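Local coordinates for protein pyridine nucleotide-disulphide oxidoreductase dimerisation region (Escherichia coli BL21, PDB 6KYY) that is an FAD-dependent disulfide reductase family flavoprotein, induced by hypochlorous acid and probably involved in resistance to reactive chlorine species, at residues K59-D64 with A185-K190; T69-A74 with K162-H167; R286-T289 with I294-M297; S310-R315 with G325-D330. One frame throughout, in Å; residues are numbered along the deposited sequence.

Overall arrangement
The four contacts form two pairs on opposite sides of the chain's centre. Contacts 1 and 2, centres about 9 Å apart, set helices 55-65 and 71-94 against the loops that lead into strands 167-171 and 190-194 of the five-stranded parallel sheet; along the chain, contact 2 falls between the two segments of contact 1. Contacts 3 and 4 follow in series, centres about 10 Å apart: contact 3 ties a loop to strand 294-296 of the mixed sheet, contact 4 ties helix 307-321 to the loop after it, and they touch where Leu287 and Met297 pack on Asp313. About 35 Å separates the centres of contacts 1 and 4, yet both reach the same FAD and border the second subunit.

Contact 1 of 4, residues K59-D64 with A185-K190; sequences KTLVHD and ANFGSK. With FAD (flavin-adenine dinucleotide), chain N.
Leu61 and, one helical turn on, Asp64 meet the ring of Phe187, where helix 55-65 of this pyridine nucleotide-disulfide oxidoreductase passes the C-terminal part of helix 175-186 in the adjoining Rossmann-type unit. Lys59, at the start of the segment, looks the other way, toward the cofactor. Its chain bends in the middle and carries NZ to the flavin, where it bonds to FAD O4 (2.9 Å) and to N5 (3.2 Å). Glu179 of helix 175-186 forms a salt bridge with the same amine, so the lysine links that helix to the isoalloxazine. Thr60, next along, packs on Val377 of the second subunit and bonds through OG1 to the carbonyl of Ile56.

Leu61 supplies the apolar half of the contact. Its side chain and that of Phe187 cross at about a right angle, with Leu61 CD2 lying 3.8 Å from Phe187 CZ. CG of Phe187 stands beside its backbone N (chi1 -82°), and the ring extends from there to the helix. Asp64 adds backbone rather than carboxylate, its carbonyl carbon C lying 4.2 Å from Phe187 CE1, while OD2 is engaged in a salt bridge to Arg77 of helix 71-94. The chain turns away directly after the phenylalanine, at Gly188, whose positive phi (106°) takes it out of helical geometry. At the far end of the ring, Phe187 CZ comes to 3.6 Å from the backbone O of Leu61.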
# COMPACT_ATOMS: atom_id res chain seq x y z
N LYS B 59 -10.75 11.23 -1.90
CA LYS B 59 -9.45 10.62 -2.15
C LYS B 59 -9.01 10.77 -3.60
O LYS B 59 -7.81 10.86 -3.88
CB LYS B 59 -9.46 9.15 -1.75
CG LYS B 59 -9.16 8.87 -0.27
CD LYS B 59 -9.88 9.84 0.66
CE LYS B 59 -10.53 9.12 1.83
NZ LYS B 59 -11.30 10.04 2.71
N THR B 60 -9.97 10.78 -4.53
CA THR B 60 -9.66 11.07 -5.93
C THR B 60 -8.95 12.41 -6.06
O THR B 60 -7.98 12.54 -6.81
CB THR B 60 -10.94 11.07 -6.77
OG1 THR B 60 -11.63 9.82 -6.61
CG2 THR B 60 -10.63 11.29 -8.24
N LEU B 61 -9.41 13.42 -5.31
CA LEU B 61 -8.80 14.73 -5.38
C LEU B 61 -7.45 14.76 -4.67
O LEU B 61 -6.51 15.41 -5.14
CB LEU B 61 -9.74 15.78 -4.78
CG LEU B 61 -10.88 16.20 -5.72
CD1 LEU B 61 -12.14 16.51 -4.94
CD2 LEU B 61 -10.46 17.40 -6.56
N VAL B 62 -7.33 14.05 -3.54
CA VAL B 62 -6.06 14.02 -2.82
C VAL B 62 -4.97 13.40 -3.67
O VAL B 62 -3.82 13.86 -3.67
CB VAL B 62 -6.22 13.28 -1.47
CG1 VAL B 62 -4.91 13.26 -0.71
CG2 VAL B 62 -7.30 13.93 -0.63
N HIS B 63 -5.31 12.35 -4.43
CA HIS B 63 -4.32 11.74 -5.31
C HIS B 63 -3.91 12.70 -6.42
O HIS B 63 -2.74 12.73 -6.82
CB HIS B 63 -4.88 10.44 -5.90
CG HIS B 63 -3.92 9.74 -6.82
ND1 HIS B 63 -3.90 9.95 -8.18
CD2 HIS B 63 -2.95 8.83 -6.57
CE1 HIS B 63 -2.96 9.20 -8.73
NE2 HIS B 63 -2.37 8.51 -7.77
N ASP B 64 -4.86 13.48 -6.94
CA ASP B 64 -4.51 14.49 -7.93
C ASP B 64 -3.81 15.68 -7.28
O ASP B 64 -2.90 16.27 -7.87
CB ASP B 64 -5.76 14.95 -8.68
CG ASP B 64 -6.02 14.13 -9.93
OD1 ASP B 64 -5.09 13.45 -10.40
OD2 ASP B 64 -7.16 14.18 -10.45
N ALA B 185 -4.30 22.67 0.29
CA ALA B 185 -2.96 23.23 0.36
C ALA B 185 -2.03 22.56 -0.64
O ALA B 185 -1.03 23.16 -1.06
CB ALA B 185 -2.40 23.09 1.78
N ASN B 186 -2.34 21.32 -1.04
CA ASN B 186 -1.59 20.69 -2.12
C ASN B 186 -1.93 21.32 -3.46
O ASN B 186 -1.06 21.45 -4.33
CB ASN B 186 -1.88 19.19 -2.15
CG ASN B 186 -0.95 18.39 -1.26
OD1 ASN B 186 0.13 18.86 -0.89
ND2 ASN B 186 -1.35 17.17 -0.92
N PHE B 187 -3.18 21.73 -3.64
CA PHE B 187 -3.61 22.39 -4.87
C PHE B 187 -3.08 23.81 -4.99
O PHE B 187 -3.26 24.43 -6.04
CB PHE B 187 -5.14 22.42 -4.93
CG PHE B 187 -5.76 21.15 -5.44
CD1 PHE B 187 -5.24 20.50 -6.55
CD2 PHE B 187 -6.87 20.60 -4.81
CE1 PHE B 187 -5.82 19.33 -7.02
CE2 PHE B 187 -7.44 19.43 -5.27
CZ PHE B 187 -6.91 18.80 -6.38
N GLY B 188 -2.43 24.34 -3.95
CA GLY B 188 -1.88 25.67 -3.97
C GLY B 188 -2.64 26.70 -3.16
O GLY B 188 -2.40 27.90 -3.33
N SER B 189 -3.54 26.28 -2.27
CA SER B 189 -4.38 27.19 -1.51
C SER B 189 -3.84 27.38 -0.10
O SER B 189 -3.32 26.44 0.51
CB SER B 189 -5.82 26.67 -1.45
OG SER B 189 -6.51 27.19 -0.33
N LYS B 190 -3.95 28.60 0.41
CA LYS B 190 -3.68 28.85 1.82
C LYS B 190 -4.88 28.40 2.65
O LYS B 190 -6.03 28.67 2.30
CB LYS B 190 -3.39 30.33 2.07
CG LYS B 190 -2.80 30.61 3.45
CD LYS B 190 -2.86 32.09 3.81
CE LYS B 190 -2.54 32.30 5.29
NZ LYS B 190 -2.21 33.72 5.61
PA FAD N . -24.64 6.04 3.76
O1A FAD N . -24.49 7.33 4.48
O2A FAD N . -23.46 5.63 2.87
O5B FAD N . -25.96 6.03 2.91
C5B FAD N . -27.03 6.96 3.19
C4B FAD N . -28.01 6.92 2.04
O4B FAD N . -29.37 6.88 2.55
C3B FAD N . -27.94 8.10 1.08
O3B FAD N . -27.99 7.66 -0.27
C2B FAD N . -29.17 8.94 1.46
O2B FAD N . -29.68 9.66 0.35
C1B FAD N . -30.14 7.85 1.88
N9A FAD N . -31.20 8.30 2.78
C8A FAD N . -31.06 9.07 3.91
N7A FAD N . -32.19 9.33 4.53
C5A FAD N . -33.14 8.69 3.75
C6A FAD N . -34.54 8.57 3.86
N6A FAD N . -35.25 9.13 4.85
N1A FAD N . -35.19 7.85 2.92
C2A FAD N . -34.48 7.29 1.94
N3A FAD N . -33.16 7.33 1.73
C4A FAD N . -32.55 8.05 2.67
N1 FAD N . -15.30 6.25 5.74
C2 FAD N . -14.19 5.46 5.66
O2 FAD N . -14.21 4.27 6.00
N3 FAD N . -13.01 5.99 5.17
C4 FAD N . -12.80 7.29 4.77
O4 FAD N . -11.70 7.64 4.35
C4X FAD N . -13.99 8.13 4.86
N5 FAD N . -13.90 9.36 4.47
C5X FAD N . -15.03 10.15 4.55
C6 FAD N . -14.95 11.49 4.15
C7 FAD N . -16.06 12.32 4.21
C7M FAD N . -15.93 13.76 3.77
C8 FAD N . -17.28 11.82 4.69
C8M FAD N . -18.49 12.70 4.78
C9 FAD N . -17.36 10.49 5.10
C9A FAD N . -16.26 9.66 5.03
N10 FAD N . -16.31 8.31 5.42
C10 FAD N . -15.20 7.51 5.36
C1' FAD N . -17.56 7.73 5.94
C2' FAD N . -18.40 7.05 4.87
O2' FAD N . -18.84 8.00 3.91
C3' FAD N . -19.62 6.40 5.53
O3' FAD N . -19.27 5.99 6.85
C4' FAD N . -20.19 5.20 4.77
O4' FAD N . -20.78 5.64 3.55
C5' FAD N . -21.19 4.41 5.58
O5' FAD N . -22.49 5.01 5.43
P FAD N . -23.81 4.20 5.73
O1P FAD N . -23.63 2.75 5.28
O2P FAD N . -24.20 4.35 7.15
O3P FAD N . -24.90 4.87 4.80

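Contact 2 of 4, residues T69-A74 with K162-H167; sequences TDFVRA and KELPGH
Phe71 packs tightly against Leu164, and this pair makes up most of the contact between the first turn of helix 71-94 and the loop that leads into strand 167-171. With CG of Phe71 opposite the backbone N (chi1 175°), the ring is directed at the loop and its CD1 comes to 3.4 Å from Leu164 CD1. The same leucine methyl also lies 3.5 Å from Phe71 CG, so one branch covers the root of the ring as well as its near ortho carbon. Leu164 CB adds a second point of support, 3.8 Å from Phe71 CB. Along its other side the ring follows the loop backbone: Phe71 CD2 is 3.7 Å from Leu164 N, and CE2 is 4.0 Å from Glu163 C.

The solvent side is much looser. There Val72 CG2 merely approaches Lys162 O, at 3.9 Å, while the side chains of Lys162 and Glu163 set out away from the helix. Asp70, also exposed, is the N-cap: its OD1 accepts from Arg73 N at 3.3 Å, the donor lying above the carboxylate plane, and secures the helix start.

Phe71 makes an edge-to-face pair with Phe187 of the 185-190 segment, and Leu164 touches that ring too. Ala74 rests on Leu61 and Asp64 of helix 55-65, and at the end of the loop Gly166 pairs by backbone with Lys190 of strand 190-194.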
# COMPACT_ATOMS: atom_id res chain seq x y z
N THR B 69 -1.82 18.86 -9.65
CA THR B 69 -2.64 18.99 -10.84
C THR B 69 -3.60 20.17 -10.69
O THR B 69 -4.02 20.52 -9.58
CB THR B 69 -3.42 17.69 -11.08
OG1 THR B 69 -2.49 16.63 -11.34
CG2 THR B 69 -4.38 17.81 -12.26
N ASP B 70 -3.92 20.81 -11.82
CA ASP B 70 -4.91 21.87 -11.85
C ASP B 70 -6.19 21.42 -11.15
O ASP B 70 -6.63 20.28 -11.29
CB ASP B 70 -5.21 22.28 -13.29
CG ASP B 70 -6.32 23.30 -13.39
OD1 ASP B 70 -7.33 23.02 -14.08
OD2 ASP B 70 -6.19 24.39 -12.79
N PHE B 71 -6.79 22.34 -10.39
CA PHE B 71 -7.94 21.99 -9.56
C PHE B 71 -9.15 21.61 -10.40
O PHE B 71 -9.85 20.64 -10.08
CB PHE B 71 -8.27 23.14 -8.62
CG PHE B 71 -9.52 22.92 -7.81
CD1 PHE B 71 -9.51 22.07 -6.72
CD2 PHE B 71 -10.70 23.58 -8.13
CE1 PHE B 71 -10.66 21.87 -5.97
CE2 PHE B 71 -11.84 23.38 -7.39
CZ PHE B 71 -11.82 22.52 -6.30
N VAL B 72 -9.41 22.36 -11.47
CA VAL B 72 -10.60 22.09 -12.28
C VAL B 72 -10.47 20.76 -13.00
O VAL B 72 -11.45 20.01 -13.13
CB VAL B 72 -10.84 23.25 -13.27
CG1 VAL B 72 -12.20 23.09 -13.94
CG2 VAL B 72 -10.75 24.59 -12.55
N ARG B 73 -9.27 20.42 -13.48
CA ARG B 73 -9.06 19.12 -14.11
C ARG B 73 -9.31 17.99 -13.12
O ARG B 73 -9.88 16.95 -13.48
CB ARG B 73 -7.65 19.04 -14.68
CG ARG B 73 -7.33 20.08 -15.73
CD ARG B 73 -7.39 19.49 -17.13
NE ARG B 73 -6.34 20.03 -18.00
CZ ARG B 73 -6.36 21.23 -18.55
NH1 ARG B 73 -5.36 21.63 -19.32
NH2 ARG B 73 -7.39 22.04 -18.34
N ALA B 74 -8.89 18.18 -11.86
CA ALA B 74 -9.12 17.15 -10.85
C ALA B 74 -10.60 17.03 -10.51
O ALA B 74 -11.10 15.93 -10.28
CB ALA B 74 -8.30 17.46 -9.60
N LYS B 162 -16.23 25.49 -8.34
CA LYS B 162 -15.86 25.74 -9.73
C LYS B 162 -14.48 26.34 -9.87
O LYS B 162 -13.89 26.25 -10.95
CB LYS B 162 -16.89 26.66 -10.39
CG LYS B 162 -18.32 26.16 -10.32
CD LYS B 162 -18.65 25.26 -11.50
CE LYS B 162 -20.09 25.44 -11.95
NZ LYS B 162 -20.29 26.70 -12.71
N GLU B 163 -13.94 26.94 -8.81
CA GLU B 163 -12.67 27.65 -8.85
C GLU B 163 -11.92 27.36 -7.56
O GLU B 163 -12.52 27.26 -6.50
CB GLU B 163 -12.89 29.16 -9.03
CG GLU B 163 -11.64 30.01 -8.97
CD GLU B 163 -11.89 31.43 -9.45
OE1 GLU B 163 -12.22 31.61 -10.64
OE2 GLU B 163 -11.77 32.37 -8.63
N LEU B 164 -10.60 27.23 -7.67
CA LEU B 164 -9.79 27.01 -6.47
C LEU B 164 -9.73 28.29 -5.65
O LEU B 164 -9.22 29.31 -6.15
CB LEU B 164 -8.39 26.54 -6.83
CG LEU B 164 -7.59 26.13 -5.59
CD1 LEU B 164 -7.81 24.67 -5.29
CD2 LEU B 164 -6.10 26.45 -5.75
N PRO B 165 -10.21 28.29 -4.41
CA PRO B 165 -10.15 29.51 -3.60
C PRO B 165 -8.72 29.79 -3.14
O PRO B 165 -8.02 28.88 -2.67
CB PRO B 165 -11.08 29.21 -2.43
CG PRO B 165 -11.04 27.72 -2.30
CD PRO B 165 -10.84 27.17 -3.69
N GLY B 166 -8.30 31.04 -3.27
CA GLY B 166 -6.95 31.41 -2.86
C GLY B 166 -6.71 31.24 -1.37
O GLY B 166 -5.57 31.03 -0.94
N HIS B 167 -7.77 31.32 -0.57
CA HIS B 167 -7.67 31.13 0.88
C HIS B 167 -8.91 30.37 1.34
O HIS B 167 -10.03 30.88 1.24
CB HIS B 167 -7.55 32.47 1.61
CG HIS B 167 -7.24 32.33 3.07
ND1 HIS B 167 -7.10 33.42 3.91
CD2 HIS B 167 -7.03 31.23 3.84
CE1 HIS B 167 -6.83 33.00 5.13
NE2 HIS B 167 -6.78 31.68 5.11

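Contact 3 of 4, residues R286-T289 with I294-M297; sequences RLHT and IWAM
The backbones of His288 and Trp295 form a single beta bridge, CA to CA 5.0 Å, with Thr289 N donating to Ile294 O at 3.3 Å and Ala296 N giving a weak bond to Leu287 O at 3.4 Å. The bridge closes a short loop onto strand 294-296, a member of the mixed sheet of the Rossmann-type FAD-binding fold, where this strand runs parallel to strand 130-132.

Beside the bridge, the imidazole of His288 and the indole of Trp295 lie alongside each other and point the same way. Their planes are inclined at 43°, and the centroids of the imidazole and the indole five-membered ring are 4.3 Å apart. His288 ND1 lies over one face of the indole, near its rim, and Trp295 NE1 over a face of the imidazole; the rings come closest at His288 CE1 and Trp295 NE1, 3.3 Å apart. Glu320 of helix 307-321 ties the two rings together, accepting weak hydrogen bonds from His288 NE2 and Trp295 NE1, while Phe131 stacks on the indole.

Leu287 and Thr289 both direct their side chains toward the strand. Leu287 sends CB to within 3.3 Å of Ala296 O, and its CD1 reaches Met297 CG. In Thr289, OG1 lies opposite the backbone N (chi1 -153°), which puts CG2 between N and the carbonyl carbon; this methyl meets Ile294 CG2 at 3.3 Å.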
# COMPACT_ATOMS: atom_id res chain seq x y z
N ARG B 286 -26.31 -7.15 17.84
CA ARG B 286 -26.80 -7.70 16.58
C ARG B 286 -27.53 -6.66 15.74
O ARG B 286 -28.28 -7.02 14.83
CB ARG B 286 -27.73 -8.89 16.86
CG ARG B 286 -27.08 -9.96 17.70
CD ARG B 286 -28.02 -10.45 18.79
NE ARG B 286 -27.76 -9.79 20.07
CZ ARG B 286 -28.04 -10.33 21.25
NH1 ARG B 286 -28.56 -11.55 21.32
NH2 ARG B 286 -27.77 -9.67 22.36
N LEU B 287 -27.33 -5.38 16.05
CA LEU B 287 -27.93 -4.27 15.30
C LEU B 287 -29.45 -4.37 15.30
O LEU B 287 -30.11 -4.14 14.29
CB LEU B 287 -27.38 -4.21 13.88
CG LEU B 287 -25.85 -4.14 13.85
CD1 LEU B 287 -25.32 -4.77 12.59
CD2 LEU B 287 -25.38 -2.70 13.98
N HIS B 288 -30.01 -4.71 16.46
CA HIS B 288 -31.45 -4.82 16.65
C HIS B 288 -31.96 -3.54 17.31
O HIS B 288 -31.53 -3.21 18.42
CB HIS B 288 -31.81 -6.03 17.50
CG HIS B 288 -31.93 -7.31 16.72
ND1 HIS B 288 -32.94 -7.54 15.82
CD2 HIS B 288 -31.16 -8.42 16.72
CE1 HIS B 288 -32.79 -8.74 15.30
NE2 HIS B 288 -31.72 -9.30 15.82
N THR B 289 -32.86 -2.84 16.64
CA THR B 289 -33.50 -1.69 17.26
C THR B 289 -34.56 -2.15 18.26
O THR B 289 -34.86 -3.34 18.38
CB THR B 289 -34.10 -0.78 16.19
OG1 THR B 289 -34.16 0.57 16.68
CG2 THR B 289 -35.50 -1.23 15.83
N ILE B 294 -36.98 -4.79 12.89
CA ILE B 294 -36.39 -3.56 12.38
C ILE B 294 -34.92 -3.54 12.77
O ILE B 294 -34.59 -3.64 13.96
CB ILE B 294 -37.11 -2.31 12.89
CG1 ILE B 294 -38.52 -2.20 12.30
CG2 ILE B 294 -36.28 -1.06 12.60
CD1 ILE B 294 -38.55 -1.74 10.86
N TRP B 295 -34.04 -3.42 11.78
CA TRP B 295 -32.60 -3.33 12.00
C TRP B 295 -32.11 -1.93 11.68
O TRP B 295 -32.77 -1.16 10.97
CB TRP B 295 -31.85 -4.35 11.13
CG TRP B 295 -31.95 -5.77 11.59
CD1 TRP B 295 -30.99 -6.49 12.24
CD2 TRP B 295 -33.06 -6.66 11.41
NE1 TRP B 295 -31.43 -7.76 12.49
CE2 TRP B 295 -32.70 -7.89 11.99
CE3 TRP B 295 -34.32 -6.53 10.83
CZ2 TRP B 295 -33.56 -8.99 12.00
CZ3 TRP B 295 -35.17 -7.62 10.84
CH2 TRP B 295 -34.79 -8.83 11.42
N ALA B 296 -30.93 -1.61 12.19
CA ALA B 296 -30.23 -0.37 11.86
C ALA B 296 -28.78 -0.70 11.57
O ALA B 296 -28.14 -1.46 12.31
CB ALA B 296 -30.34 0.65 12.99
N MET B 297 -28.25 -0.14 10.48
CA MET B 297 -26.89 -0.39 10.06
C MET B 297 -26.23 0.92 9.66
O MET B 297 -26.87 1.82 9.13
CB MET B 297 -26.83 -1.37 8.88
CG MET B 297 -27.22 -2.80 9.22
SD MET B 297 -27.67 -3.75 7.75
CE MET B 297 -28.83 -2.63 6.98

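Contact 4 of 4, residues S310-R315 with G325-D330; sequences SLDDYR and GKRSTD. With FAD (flavin-adenine dinucleotide), chain N.
Asp312 and Arg327 cross at about a right angle, their carboxylate and guanidinium planes 36° apart, and Arg327 grips the aspartate end-on with two nitrogens. NH2 to Asp312 OD2 is the straighter bond (3.2 Å, 165°), lying in the guanidinium plane and using the syn lone pair of OD2. NH1 meets Asp312 OD1 at 2.8 Å, approaching from above the carboxylate plane; a weak third bond runs from Arg327 NH2 to Asp312 OD1 (3.1 Å). With CG of Asp312 opposite the backbone N (chi1 -168°), the carboxylate swings out to the loop.

Arg315 runs side by side with Arg327, and its CB comes to 3.3 Å from Arg327 NH1. Its own NH1 adds a weak bond to Asp312 OD1 (3.2 Å), so the shared carboxylate probably offsets part of the two guanidinium charges. Arg332 completes the network at Asp312 OD2, and Arg315 NH2 bonds to Gln429 O of the second subunit.

At the segment's head Ser310 OG donates to FAD O1P (2.7 Å). Helix 307-321 sets one side against the cofactor and helix 20-31, where Tyr314 packs on Thr24 and Leu25, while the loop leading to strand 337-339 folds back along another.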
# COMPACT_ATOMS: atom_id res chain seq x y z
N SER B 310 -19.77 -0.13 8.65
CA SER B 310 -21.06 -0.40 8.04
C SER B 310 -21.03 -1.72 7.28
O SER B 310 -22.02 -2.46 7.26
CB SER B 310 -21.46 0.75 7.11
OG SER B 310 -22.84 0.69 6.78
N LEU B 311 -19.90 -2.04 6.65
CA LEU B 311 -19.77 -3.32 5.96
C LEU B 311 -19.82 -4.48 6.95
O LEU B 311 -20.46 -5.50 6.69
CB LEU B 311 -18.47 -3.37 5.15
CG LEU B 311 -18.32 -4.58 4.24
CD1 LEU B 311 -19.39 -4.58 3.17
CD2 LEU B 311 -16.93 -4.64 3.62
N ASP B 312 -19.14 -4.34 8.10
CA ASP B 312 -19.23 -5.36 9.13
C ASP B 312 -20.64 -5.46 9.69
O ASP B 312 -21.06 -6.54 10.13
CB ASP B 312 -18.24 -5.06 10.26
CG ASP B 312 -18.07 -6.23 11.20
OD1 ASP B 312 -17.69 -7.32 10.73
OD2 ASP B 312 -18.32 -6.06 12.41
N ASP B 313 -21.39 -4.36 9.67
CA ASP B 313 -22.79 -4.41 10.09
C ASP B 313 -23.60 -5.33 9.18
O ASP B 313 -24.44 -6.10 9.65
CB ASP B 313 -23.39 -3.00 10.10
CG ASP B 313 -22.93 -2.18 11.29
OD1 ASP B 313 -22.99 -0.94 11.21
OD2 ASP B 313 -22.52 -2.79 12.30
N TYR B 314 -23.36 -5.25 7.87
CA TYR B 314 -23.98 -6.19 6.95
C TYR B 314 -23.62 -7.63 7.30
O TYR B 314 -24.46 -8.53 7.20
CB TYR B 314 -23.57 -5.87 5.51
CG TYR B 314 -23.52 -7.09 4.60
CD1 TYR B 314 -24.67 -7.57 3.99
CD2 TYR B 314 -22.32 -7.76 4.37
CE1 TYR B 314 -24.63 -8.67 3.16
CE2 TYR B 314 -22.28 -8.87 3.55
CZ TYR B 314 -23.43 -9.32 2.95
OH TYR B 314 -23.39 -10.43 2.13
N ARG B 315 -22.38 -7.85 7.72
CA ARG B 315 -21.95 -9.20 8.09
C ARG B 315 -22.71 -9.71 9.30
O ARG B 315 -23.06 -10.89 9.38
CB ARG B 315 -20.45 -9.22 8.35
CG ARG B 315 -19.60 -8.91 7.12
CD ARG B 315 -18.27 -9.62 7.17
NE ARG B 315 -17.28 -8.98 6.31
CZ ARG B 315 -16.24 -8.28 6.75
NH1 ARG B 315 -16.06 -8.12 8.06
NH2 ARG B 315 -15.40 -7.73 5.90
N GLY B 325 -26.02 -19.23 12.97
CA GLY B 325 -26.18 -18.57 14.25
C GLY B 325 -26.01 -17.07 14.18
O GLY B 325 -26.87 -16.36 13.65
N LYS B 326 -24.89 -16.56 14.70
CA LYS B 326 -24.83 -15.13 15.00
C LYS B 326 -23.40 -14.65 15.11
O LYS B 326 -22.63 -15.16 15.92
CB LYS B 326 -25.58 -14.87 16.30
CG LYS B 326 -25.96 -13.44 16.53
CD LYS B 326 -26.11 -13.21 18.01
CE LYS B 326 -24.77 -12.98 18.66
NZ LYS B 326 -24.87 -13.16 20.13
N ARG B 327 -23.05 -13.66 14.29
CA ARG B 327 -21.94 -12.77 14.56
C ARG B 327 -22.46 -11.58 15.37
O ARG B 327 -23.66 -11.38 15.51
CB ARG B 327 -21.28 -12.31 13.26
CG ARG B 327 -20.18 -13.23 12.76
CD ARG B 327 -19.07 -12.45 12.07
NE ARG B 327 -18.62 -11.32 12.88
CZ ARG B 327 -18.52 -10.08 12.42
NH1 ARG B 327 -18.83 -9.81 11.16
NH2 ARG B 327 -18.11 -9.10 13.22
N SER B 328 -21.53 -10.79 15.90
CA SER B 328 -21.92 -9.70 16.78
C SER B 328 -20.95 -8.54 16.64
O SER B 328 -19.84 -8.70 16.14
CB SER B 328 -21.98 -10.17 18.24
OG SER B 328 -21.63 -9.11 19.12
N THR B 329 -21.40 -7.36 17.08
CA THR B 329 -20.48 -6.24 17.20
C THR B 329 -19.50 -6.43 18.34
O THR B 329 -18.46 -5.76 18.38
CB THR B 329 -21.23 -4.92 17.38
OG1 THR B 329 -21.85 -4.89 18.67
CG2 THR B 329 -22.29 -4.74 16.30
N ASP B 330 -19.80 -7.33 19.29
CA ASP B 330 -18.83 -7.72 20.30
C ASP B 330 -17.65 -8.47 19.71
O ASP B 330 -16.68 -8.74 20.43
CB ASP B 330 -19.50 -8.59 21.37
CG ASP B 330 -20.44 -7.80 22.27
OD1 ASP B 330 -21.27 -8.43 22.95
OD2 ASP B 330 -20.33 -6.56 22.30
PA FAD N . -24.64 6.04 3.76
O1A FAD N . -24.49 7.33 4.48
O2A FAD N . -23.46 5.63 2.87
O5B FAD N . -25.96 6.03 2.91
C5B FAD N . -27.03 6.96 3.19
C4B FAD N . -28.01 6.92 2.04
O4B FAD N . -29.37 6.88 2.55
C3B FAD N . -27.94 8.10 1.08
O3B FAD N . -27.99 7.66 -0.27
C2B FAD N . -29.17 8.94 1.46
O2B FAD N . -29.68 9.66 0.35
C1B FAD N . -30.14 7.85 1.88
N9A FAD N . -31.20 8.30 2.78
C8A FAD N . -31.06 9.07 3.91
N7A FAD N . -32.19 9.33 4.53
C5A FAD N . -33.14 8.69 3.75
C6A FAD N . -34.54 8.57 3.86
N6A FAD N . -35.25 9.13 4.85
N1A FAD N . -35.19 7.85 2.92
C2A FAD N . -34.48 7.29 1.94
N3A FAD N . -33.16 7.33 1.73
C4A FAD N . -32.55 8.05 2.67
N1 FAD N . -15.30 6.25 5.74
C2 FAD N . -14.19 5.46 5.66
O2 FAD N . -14.21 4.27 6.00
N3 FAD N . -13.01 5.99 5.17
C4 FAD N . -12.80 7.29 4.77
O4 FAD N . -11.70 7.64 4.35
C4X FAD N . -13.99 8.13 4.86
N5 FAD N . -13.90 9.36 4.47
C5X FAD N . -15.03 10.15 4.55
C6 FAD N . -14.95 11.49 4.15
C7 FAD N . -16.06 12.32 4.21
C7M FAD N . -15.93 13.76 3.77
C8 FAD N . -17.28 11.82 4.69
C8M FAD N . -18.49 12.70 4.78
C9 FAD N . -17.36 10.49 5.10
C9A FAD N . -16.26 9.66 5.03
N10 FAD N . -16.31 8.31 5.42
C10 FAD N . -15.20 7.51 5.36
C1' FAD N . -17.56 7.73 5.94
C2' FAD N . -18.40 7.05 4.87
O2' FAD N . -18.84 8.00 3.91
C3' FAD N . -19.62 6.40 5.53
O3' FAD N . -19.27 5.99 6.85
C4' FAD N . -20.19 5.20 4.77
O4' FAD N . -20.78 5.64 3.55
C5' FAD N . -21.19 4.41 5.58
O5' FAD N . -22.49 5.01 5.43
P FAD N . -23.81 4.20 5.73
O1P FAD N . -23.63 2.75 5.28
O2P FAD N . -24.20 4.35 7.15
O3P FAD N . -24.90 4.87 4.80